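Local coordinates for gamma-hexachlorocyclohexane dehydrochlorinase (Sphingomonas paucimobilis, PDB 3A76), which catalyses two successive 1,2-anti dehydrochlorinations that turn the pollutant lindane, gamma-hexachlorocyclohexane, into 1,3,4,6-tetrachloro-1,4-cyclohexadiene, with loss of chloride and a proton at each step, at residues D35-K40 / T96-E101; R47-L52 / L79-L84; D135-R140 / W144-R149. All blocks are in the same frame, centred on the assembly; numbering follows the deposited sequence.

Overall arrangement
All three contacts lie within one SnoaL-like domain, in which helices lie against a curved mixed sheet. Interaction 1 sets helix 22-45 on 88-102, an outermost strand, while interaction 3 is the hairpin of strands 125-140 and 143-158 from the same sheet; their centres are 11 Å apart and their side chains touch. Interaction 2 joins the two later helices, 49-53 and 72-87, and its centre is 18 Å from each of the others. Along the chain it falls between the two halves of interaction 1, and interaction 3 comes last. A salt bridge between Asp39 and Arg51 ties interaction 1 to interaction 2, and each has a side chain within about 9 Å of that of His93.

Interaction 1: residues D35-K40 / T96-E101; sequences DLYSDK and TNLRLE
A buried helix-on-sheet contact, made largely by Tyr37 and Leu98, packs the long helix 22-45 against strand 88-102, an edge strand of the curved sheet in this SnoaL-like fold. The two backbones stay well apart, 8.0 Å between the CA atoms of Tyr37 and Leu98, and a large side chain is needed to bridge them. Tyrosine suits the place because its ring offers an apolar face to the leucine while its hydroxyl travels on to the polar backbone beyond. With CG anti to the backbone N (chi1 -175°), the ring leaves the helix toward the strand, and it slides past Leu98, which points the opposite way. The branch point of the leucine, CG, lies over one face of the ring in a CH-pi contact, 3.7 Å from the centroid and 15° off the normal. Its two methyls spread over different parts of the tyrosine: CD1 lies by Tyr37 CB, whereas CD2 lies over the same face toward its rim, 3.7 Å from Tyr37 CD2. The phenol oxygen makes a weak hydrogen bond to the carbonyl of Asp113 on the neighbouring strand 107-120. Subunit interfaces of the trimer are close by: Arg99 pairs with Asp39 of the second subunit, and Asp39 of this chain with Arg99 of the third subunit. His93, the probable proton acceptor, has its side chain about 8 Å from that of Tyr37. Tyr37 OH comes to 3.3 Å from Thr96 O.

Interaction 2: residues R47-L52 / L79-L84; sequences RQEGRL and LANNVL
Glu49 and Asn81 meet at the solvent-facing side of this contact, while Leu52 and Ala80 pack beneath them. Asn81 gives an N-H from ND2 to Glu49 OE2, at 2.6 Å and with an angle of 151° at the hydrogen. The acceptor lies in the plane of the amide and is approached nearly along its own C-O axis. Carboxylate and amide are turned almost perpendicular, their planes 89° apart, and the two side chains cross at about a right angle. In Glu49 CG stands beside the backbone N (chi1 -77°) and the chain runs extended from there, which carries the carboxylate across to the other helix. Short helix 49-53 is thereby joined to helix 72-87, which itself packs on strands 60-64 and 68-71 of the SnoaL-like domain's sheet. Asn81 ND2 has a second acceptor in its own helix, Leu77 O, a pairing that holds the amide's rotation. On the buried side a small residue lets the helices come near: the methyl of Ala80, CB, receives Leu52 CD2 at 3.5 Å. Leu52 also touches Leu77 and, on helix 22-45, Ala43.

Interaction 3: residues D135-R140 / W144-R149; sequences DEYERR and WKFSKR
Asp135 holds its carboxylate beside its backbone N (chi1 -64°), while Arg149 starts out anti to its own N and bends at chi3, and these torsions bring the guanidinium side-on to the acid. NE and NH1 each take one oxygen: Arg149 NH1 to Asp135 OD1 at 2.6 Å, and Arg149 NE to Asp135 OD2 at 2.8 Å. Both oxygens are met on the syn side, with the acceptors in the guanidinium plane and the two flat groups 26° apart. Phe146 CE1 lies over one face of that guanidinium, and its ring lies obliquely beside Tyr137, whose CE2 is 3.5 Å above the phenylalanine plane. At the other end of the pairing, Arg139 CB sits over the centre of the six-membered ring of Trp144, a CH-pi contact; the arginine's charged end goes on to Asp25 and Asp106.

These side chains decorate the antiparallel hairpin of strands 125-140 and 143-158. A classic beta bulge interrupts its register: Ser147 and Lys148 both face Glu136. Glu136 O accepts from Ser147 N at 2.7 Å and from Lys148 N at 3.0 Å, both arriving on the same face of the carbonyl plane. The chain turns a corner at Ser147, whose small side chain turns toward the partner strand and meets Glu138 CB through its own CB, and regular pairing continues from Glu138 N to Lys145 O, 2.9 Å.

Two nearly straight bonds to Asp135, together with the cation-pi contact to Phe133, should fix the rotation of the Arg149 guanidinium, about 7 Å from the side chain of His93.

Interaction 1: residues D35-K40 / T96-E101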
loop_
_atom_site.group_PDB
_atom_site.type_symbol
_atom_site.label_atom_id
_atom_site.label_comp_id
_atom_site.label_asym_id
_atom_site.label_seq_id
_atom_site.Cartn_x
_atom_site.Cartn_y
_atom_site.Cartn_z
ATOM N N ASP B 35 -9.420 8.784 0.165
ATOM C CA ASP B 35 -8.796 10.030 -0.318
ATOM C C ASP B 35 -8.307 10.941 0.779
ATOM O O ASP B 35 -7.250 11.569 0.630
ATOM C CB ASP B 35 -9.752 10.787 -1.210
ATOM C CG ASP B 35 -9.907 10.139 -2.535
ATOM O OD1 ASP B 35 -9.109 9.232 -2.822
ATOM O OD2 ASP B 35 -10.818 10.527 -3.286
ATOM N N LEU B 36 -9.053 10.998 1.886
ATOM C CA LEU B 36 -8.585 11.710 3.077
ATOM C C LEU B 36 -7.296 11.092 3.586
ATOM O O LEU B 36 -6.315 11.786 3.825
ATOM C CB LEU B 36 -9.654 11.698 4.190
ATOM C CG LEU B 36 -10.906 12.575 4.029
ATOM C CD1 LEU B 36 -11.800 12.386 5.255
ATOM C CD2 LEU B 36 -10.532 14.050 3.819
ATOM N N TYR B 37 -7.315 9.772 3.738
ATOM C CA TYR B 37 -6.184 9.003 4.240
ATOM C C TYR B 37 -4.924 9.209 3.363
ATOM O O TYR B 37 -3.850 9.508 3.877
ATOM C CB TYR B 37 -6.614 7.533 4.315
ATOM C CG TYR B 37 -5.633 6.575 4.930
ATOM C CD1 TYR B 37 -4.748 5.843 4.124
ATOM C CD2 TYR B 37 -5.610 6.359 6.318
ATOM C CE1 TYR B 37 -3.862 4.947 4.691
ATOM C CE2 TYR B 37 -4.730 5.484 6.889
ATOM C CZ TYR B 37 -3.862 4.770 6.076
ATOM O OH TYR B 37 -2.970 3.892 6.642
ATOM N N SER B 38 -5.063 9.073 2.053
ATOM C CA SER B 38 -3.939 9.333 1.138
ATOM C C SER B 38 -3.466 10.803 1.177
ATOM O O SER B 38 -2.285 11.063 1.424
ATOM C CB SER B 38 -4.311 8.912 -0.281
ATOM O OG SER B 38 -4.623 7.538 -0.287
ATOM N N ASP B 39 -4.399 11.753 0.984
ATOM C CA ASP B 39 -4.094 13.211 1.046
ATOM C C ASP B 39 -3.219 13.612 2.210
ATOM O O ASP B 39 -2.328 14.442 2.060
ATOM C CB ASP B 39 -5.364 14.047 1.132
ATOM C CG ASP B 39 -6.103 14.128 -0.174
ATOM O OD1 ASP B 39 -5.472 13.903 -1.221
ATOM O OD2 ASP B 39 -7.318 14.415 -0.150
ATOM N N LYS B 40 -3.472 13.043 3.384
ATOM C CA LYS B 40 -2.686 13.440 4.530
ATOM C C LYS B 40 -1.237 13.132 4.251
ATOM O O LYS B 40 -0.373 13.972 4.460
ATOM C CB LYS B 40 -3.124 12.751 5.832
ATOM C CG LYS B 40 -2.860 13.651 7.036
ATOM C CD LYS B 40 -2.358 12.946 8.256
ATOM C CE LYS B 40 -0.836 12.919 8.270
ATOM N NZ LYS B 40 -0.345 12.113 9.416
ATOM N N THR B 96 -1.230 1.827 3.847
ATOM C CA THR B 96 -1.854 0.575 3.457
ATOM C C THR B 96 -2.849 0.157 4.567
ATOM O O THR B 96 -2.860 0.756 5.674
ATOM C CB THR B 96 -0.802 -0.586 3.334
ATOM O OG1 THR B 96 -0.256 -0.856 4.624
ATOM C CG2 THR B 96 0.355 -0.237 2.428
ATOM N N ASN B 97 -3.641 -0.876 4.260
ATOM C CA ASN B 97 -4.511 -1.593 5.227
ATOM C C ASN B 97 -5.598 -0.762 5.902
ATOM O O ASN B 97 -6.001 -1.078 7.017
ATOM C CB ASN B 97 -3.696 -2.274 6.330
ATOM C CG ASN B 97 -2.624 -3.188 5.801
ATOM O OD1 ASN B 97 -1.632 -3.430 6.493
ATOM N ND2 ASN B 97 -2.809 -3.710 4.581
ATOM N N LEU B 98 -6.051 0.295 5.234
ATOM C CA LEU B 98 -7.106 1.158 5.751
ATOM C C LEU B 98 -8.339 0.299 5.972
ATOM O O LEU B 98 -8.867 -0.294 5.037
ATOM C CB LEU B 98 -7.451 2.268 4.767
ATOM C CG LEU B 98 -7.877 3.659 5.270
ATOM C CD1 LEU B 98 -9.014 4.190 4.431
ATOM C CD2 LEU B 98 -8.236 3.749 6.745
ATOM N N ARG B 99 -8.786 0.235 7.218
ATOM C CA ARG B 99 -9.936 -0.586 7.556
ATOM C C ARG B 99 -10.950 0.279 8.281
ATOM O O ARG B 99 -10.636 0.894 9.307
ATOM C CB ARG B 99 -9.490 -1.807 8.379
ATOM C CG ARG B 99 -10.599 -2.719 8.816
ATOM C CD ARG B 99 -11.224 -3.438 7.655
ATOM N NE ARG B 99 -12.679 -3.372 7.778
ATOM C CZ ARG B 99 -13.463 -4.398 8.087
ATOM N NH1 ARG B 99 -12.953 -5.601 8.281
ATOM N NH2 ARG B 99 -14.767 -4.219 8.183
ATOM N N LEU B 100 -12.153 0.361 7.723
ATOM C CA LEU B 100 -13.173 1.246 8.262
ATOM C C LEU B 100 -14.302 0.514 9.010
ATOM O O LEU B 100 -14.711 -0.589 8.637
ATOM C CB LEU B 100 -13.736 2.168 7.162
ATOM C CG LEU B 100 -12.765 3.005 6.303
ATOM C CD1 LEU B 100 -13.517 3.764 5.187
ATOM C CD2 LEU B 100 -11.906 3.950 7.145
ATOM N N GLU B 101 -14.771 1.145 10.085
ATOM C CA GLU B 101 -15.960 0.706 10.824
ATOM C C GLU B 101 -16.930 1.883 10.883
ATOM O O GLU B 101 -16.646 2.898 11.517
ATOM C CB GLU B 101 -15.580 0.251 12.237
ATOM C CG GLU B 101 -16.711 -0.403 13.048
ATOM C CD GLU B 101 -16.425 -0.430 14.555
ATOM O OE1 GLU B 101 -15.477 0.265 15.012
ATOM O OE2 GLU B 101 -17.157 -1.143 15.288
#

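Interaction 2: residues R47-L52 / L79-L84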
loop_
_atom_site.group_PDB
_atom_site.type_symbol
_atom_site.label_atom_id
_atom_site.label_comp_id
_atom_site.label_asym_id
_atom_site.label_seq_id
_atom_site.Cartn_x
_atom_site.Cartn_y
_atom_site.Cartn_z
ATOM N N ARG B 47 4.826 18.244 0.674
ATOM C CA ARG B 47 4.887 19.567 1.339
ATOM C C ARG B 47 3.886 20.534 0.771
ATOM O O ARG B 47 4.222 21.641 0.361
ATOM C CB ARG B 47 6.319 20.119 1.395
ATOM C CG ARG B 47 7.229 19.130 2.080
ATOM C CD ARG B 47 8.567 19.687 2.481
ATOM N NE ARG B 47 9.356 18.630 3.106
ATOM C CZ ARG B 47 10.432 18.845 3.854
ATOM N NH1 ARG B 47 11.087 17.827 4.397
ATOM N NH2 ARG B 47 10.846 20.086 4.066
ATOM N N GLN B 48 2.636 20.075 0.761
ATOM C CA GLN B 48 1.528 20.779 0.158
ATOM C C GLN B 48 0.610 21.284 1.258
ATOM O O GLN B 48 -0.180 20.528 1.836
ATOM C CB GLN B 48 0.801 19.876 -0.848
ATOM C CG GLN B 48 1.694 19.519 -2.026
ATOM C CD GLN B 48 1.096 18.540 -3.019
ATOM O OE1 GLN B 48 1.675 18.319 -4.077
ATOM N NE2 GLN B 48 -0.050 17.954 -2.694
ATOM N N GLU B 49 0.743 22.579 1.537
ATOM C CA GLU B 49 0.079 23.230 2.654
ATOM C C GLU B 49 -1.412 23.271 2.484
ATOM O O GLU B 49 -2.147 23.039 3.442
ATOM C CB GLU B 49 0.617 24.644 2.845
ATOM C CG GLU B 49 1.960 24.703 3.520
ATOM C CD GLU B 49 2.215 26.062 4.151
ATOM O OE1 GLU B 49 1.718 27.081 3.602
ATOM O OE2 GLU B 49 2.913 26.108 5.198
ATOM N N GLY B 50 -1.847 23.545 1.258
ATOM C CA GLY B 50 -3.264 23.607 0.922
ATOM C C GLY B 50 -3.988 22.278 0.977
ATOM O O GLY B 50 -5.176 22.223 1.306
ATOM N N ARG B 51 -3.302 21.193 0.619
ATOM C CA ARG B 51 -3.919 19.860 0.736
ATOM C C ARG B 51 -3.918 19.420 2.207
ATOM O O ARG B 51 -4.897 18.854 2.686
ATOM C CB ARG B 51 -3.271 18.841 -0.225
ATOM C CG ARG B 51 -3.336 17.385 0.230
ATOM C CD ARG B 51 -3.448 16.343 -0.891
ATOM N NE ARG B 51 -2.780 16.668 -2.154
ATOM C CZ ARG B 51 -3.140 16.161 -3.330
ATOM N NH1 ARG B 51 -2.500 16.525 -4.442
ATOM N NH2 ARG B 51 -4.142 15.289 -3.403
ATOM N N LEU B 52 -2.849 19.740 2.930
ATOM C CA LEU B 52 -2.755 19.374 4.338
ATOM C C LEU B 52 -3.892 19.964 5.155
ATOM O O LEU B 52 -4.529 19.248 5.933
ATOM C CB LEU B 52 -1.413 19.780 4.948
ATOM C CG LEU B 52 -1.198 19.286 6.387
ATOM C CD1 LEU B 52 -1.016 17.748 6.461
ATOM C CD2 LEU B 52 -0.037 19.996 7.034
ATOM N N LEU B 79 2.252 22.014 13.003
ATOM C CA LEU B 79 3.062 20.787 13.084
ATOM C C LEU B 79 3.964 20.564 11.841
ATOM O O LEU B 79 5.170 20.377 11.969
ATOM C CB LEU B 79 2.140 19.577 13.343
ATOM C CG LEU B 79 2.638 18.123 13.355
ATOM C CD1 LEU B 79 3.780 17.944 14.304
ATOM C CD2 LEU B 79 1.501 17.185 13.746
ATOM N N ALA B 80 3.369 20.600 10.652
ATOM C CA ALA B 80 4.113 20.477 9.405
ATOM C C ALA B 80 5.285 21.449 9.331
ATOM O O ALA B 80 6.433 21.025 9.313
ATOM C CB ALA B 80 3.190 20.658 8.225
ATOM N N ASN B 81 4.991 22.753 9.333
ATOM C CA ASN B 81 6.005 23.804 9.172
ATOM C C ASN B 81 7.073 23.864 10.246
ATOM O O ASN B 81 8.211 24.208 9.951
ATOM C CB ASN B 81 5.348 25.180 9.055
ATOM C CG ASN B 81 4.720 25.412 7.706
ATOM O OD1 ASN B 81 5.414 25.570 6.703
ATOM N ND2 ASN B 81 3.397 25.445 7.670
ATOM N N ASN B 82 6.720 23.543 11.489
ATOM C CA ASN B 82 7.650 23.770 12.606
ATOM C C ASN B 82 8.310 22.510 13.143
ATOM O O ASN B 82 9.313 22.587 13.872
ATOM C CB ASN B 82 6.976 24.557 13.744
ATOM C CG ASN B 82 6.468 25.936 13.295
ATOM O OD1 ASN B 82 7.175 26.687 12.611
ATOM N ND2 ASN B 82 5.237 26.265 13.681
ATOM N N VAL B 83 7.744 21.354 12.793
ATOM C CA VAL B 83 8.258 20.061 13.264
ATOM C C VAL B 83 8.557 19.098 12.103
ATOM O O VAL B 83 9.706 18.718 11.909
ATOM C CB VAL B 83 7.308 19.377 14.308
ATOM C CG1 VAL B 83 7.976 18.155 14.943
ATOM C CG2 VAL B 83 6.894 20.358 15.390
ATOM N N LEU B 84 7.537 18.709 11.340
ATOM C CA LEU B 84 7.715 17.631 10.351
ATOM C C LEU B 84 8.668 18.011 9.227
ATOM O O LEU B 84 9.673 17.327 9.012
ATOM C CB LEU B 84 6.379 17.114 9.799
ATOM C CG LEU B 84 5.426 16.449 10.814
ATOM C CD1 LEU B 84 4.198 15.886 10.105
ATOM C CD2 LEU B 84 6.118 15.384 11.664
#

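Interaction 3: residues D135-R140 / W144-R149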
loop_
_atom_site.group_PDB
_atom_site.type_symbol
_atom_site.label_atom_id
_atom_site.label_comp_id
_atom_site.label_asym_id
_atom_site.label_seq_id
_atom_site.Cartn_x
_atom_site.Cartn_y
_atom_site.Cartn_z
ATOM N N ASP B 135 -7.968 6.489 13.632
ATOM C CA ASP B 135 -8.606 7.658 13.072
ATOM C C ASP B 135 -10.103 7.677 13.341
ATOM O O ASP B 135 -10.740 6.624 13.515
ATOM C CB ASP B 135 -8.389 7.704 11.547
ATOM C CG ASP B 135 -6.928 7.852 11.148
ATOM O OD1 ASP B 135 -6.573 7.383 10.042
ATOM O OD2 ASP B 135 -6.145 8.447 11.914
ATOM N N GLU B 136 -10.647 8.892 13.354
ATOM C CA GLU B 136 -12.079 9.116 13.325
ATOM C C GLU B 136 -12.345 10.092 12.216
ATOM O O GLU B 136 -11.619 11.079 12.074
ATOM C CB GLU B 136 -12.561 9.722 14.631
ATOM C CG GLU B 136 -12.489 8.814 15.846
ATOM C CD GLU B 136 -12.922 9.553 17.101
ATOM O OE1 GLU B 136 -12.454 9.194 18.196
ATOM O OE2 GLU B 136 -13.708 10.523 16.978
ATOM N N TYR B 137 -13.382 9.809 11.436
ATOM C CA TYR B 137 -13.823 10.685 10.349
ATOM C C TYR B 137 -15.257 11.162 10.590
ATOM O O TYR B 137 -16.091 10.434 11.132
ATOM C CB TYR B 137 -13.736 9.973 8.988
ATOM C CG TYR B 137 -12.377 9.392 8.685
ATOM C CD1 TYR B 137 -12.060 8.076 9.039
ATOM C CD2 TYR B 137 -11.402 10.160 8.057
ATOM C CE1 TYR B 137 -10.798 7.530 8.764
ATOM C CE2 TYR B 137 -10.142 9.632 7.783
ATOM C CZ TYR B 137 -9.840 8.321 8.136
ATOM O OH TYR B 137 -8.583 7.819 7.855
ATOM N N GLU B 138 -15.541 12.388 10.175
ATOM C CA GLU B 138 -16.841 12.983 10.426
ATOM C C GLU B 138 -17.383 13.648 9.177
ATOM O O GLU B 138 -16.674 14.415 8.511
ATOM C CB GLU B 138 -16.732 14.000 11.561
ATOM C CG GLU B 138 -18.040 14.594 12.035
ATOM C CD GLU B 138 -17.863 15.345 13.338
ATOM O OE1 GLU B 138 -17.411 14.725 14.330
ATOM O OE2 GLU B 138 -18.161 16.555 13.364
ATOM N N ARG B 139 -18.644 13.350 8.872
ATOM C CA ARG B 139 -19.325 13.943 7.733
ATOM C C ARG B 139 -20.247 15.076 8.195
ATOM O O ARG B 139 -21.194 14.853 8.961
ATOM C CB ARG B 139 -20.120 12.876 6.992
ATOM C CG ARG B 139 -20.560 13.268 5.597
ATOM C CD ARG B 139 -21.945 12.720 5.389
ATOM N NE ARG B 139 -22.118 12.022 4.125
ATOM C CZ ARG B 139 -22.524 10.754 4.029
ATOM N NH1 ARG B 139 -22.796 10.041 5.119
ATOM N NH2 ARG B 139 -22.671 10.198 2.837
ATOM N N ARG B 140 -19.947 16.289 7.742
ATOM C CA ARG B 140 -20.781 17.450 8.010
ATOM C C ARG B 140 -21.203 18.075 6.692
ATOM O O ARG B 140 -20.369 18.650 5.984
ATOM C CB ARG B 140 -20.030 18.496 8.837
ATOM C CG ARG B 140 -19.455 18.008 10.148
ATOM C CD ARG B 140 -18.640 19.103 10.792
ATOM N NE ARG B 140 -17.840 18.608 11.908
ATOM C CZ ARG B 140 -17.032 19.358 12.659
ATOM N NH1 ARG B 140 -16.891 20.662 12.435
ATOM N NH2 ARG B 140 -16.349 18.792 13.642
ATOM N N TRP B 144 -16.735 14.885 4.048
ATOM C CA TRP B 144 -15.959 14.103 5.020
ATOM C C TRP B 144 -14.630 14.757 5.357
ATOM O O TRP B 144 -13.944 15.281 4.478
ATOM C CB TRP B 144 -15.657 12.708 4.489
ATOM C CG TRP B 144 -16.812 11.774 4.466
ATOM C CD1 TRP B 144 -17.583 11.461 3.391
ATOM C CD2 TRP B 144 -17.309 11.000 5.561
ATOM N NE1 TRP B 144 -18.535 10.541 3.744
ATOM C CE2 TRP B 144 -18.394 10.240 5.073
ATOM C CE3 TRP B 144 -16.945 10.876 6.907
ATOM C CZ2 TRP B 144 -19.128 9.369 5.883
ATOM C CZ3 TRP B 144 -17.678 10.003 7.718
ATOM C CH2 TRP B 144 -18.755 9.262 7.201
ATOM N N LYS B 145 -14.265 14.721 6.633
ATOM C CA LYS B 145 -12.949 15.166 7.057
ATOM C C LYS B 145 -12.510 14.381 8.291
ATOM O O LYS B 145 -13.317 13.692 8.922
ATOM C CB LYS B 145 -12.923 16.673 7.317
ATOM C CG LYS B 145 -13.356 17.531 6.133
ATOM C CD LYS B 145 -12.777 18.930 6.220
ATOM C CE LYS B 145 -13.334 19.808 5.113
ATOM N NZ LYS B 145 -12.359 20.910 4.860
ATOM N N PHE B 146 -11.224 14.466 8.609
ATOM C CA PHE B 146 -10.707 13.891 9.834
ATOM C C PHE B 146 -11.342 14.605 11.016
ATOM O O PHE B 146 -11.404 15.840 11.053
ATOM C CB PHE B 146 -9.194 14.081 9.933
ATOM C CG PHE B 146 -8.378 13.084 9.149
ATOM C CD1 PHE B 146 -7.911 11.924 9.753
ATOM C CD2 PHE B 146 -8.022 13.337 7.826
ATOM C CE1 PHE B 146 -7.119 11.011 9.041
ATOM C CE2 PHE B 146 -7.233 12.424 7.107
ATOM C CZ PHE B 146 -6.789 11.261 7.716
ATOM N N SER B 147 -11.815 13.818 11.973
ATOM C CA SER B 147 -12.209 14.335 13.274
ATOM C C SER B 147 -11.067 14.104 14.253
ATOM O O SER B 147 -10.861 14.880 15.190
ATOM C CB SER B 147 -13.458 13.629 13.776
ATOM O OG SER B 147 -13.441 13.604 15.198
ATOM N N LYS B 148 -10.332 13.018 14.041
ATOM C CA LYS B 148 -9.205 12.697 14.900
ATOM C C LYS B 148 -8.224 11.831 14.125
ATOM O O LYS B 148 -8.604 11.153 13.161
ATOM C CB LYS B 148 -9.683 11.967 16.166
ATOM C CG LYS B 148 -8.874 12.262 17.422
ATOM C CD LYS B 148 -9.601 11.811 18.707
ATOM C CE LYS B 148 -10.748 12.759 19.127
ATOM N NZ LYS B 148 -10.295 14.061 19.707
ATOM N N ARG B 149 -6.963 11.885 14.550
ATOM C CA ARG B 149 -5.942 10.945 14.130
ATOM C C ARG B 149 -4.996 10.760 15.283
ATOM O O ARG B 149 -4.469 11.739 15.805
ATOM C CB ARG B 149 -5.154 11.437 12.888
ATOM C CG ARG B 149 -3.790 10.718 12.695
ATOM C CD ARG B 149 -3.309 10.651 11.244
ATOM N NE ARG B 149 -4.057 9.665 10.468
ATOM C CZ ARG B 149 -3.814 9.323 9.199
ATOM N NH1 ARG B 149 -4.586 8.410 8.622
ATOM N NH2 ARG B 149 -2.820 9.878 8.499
#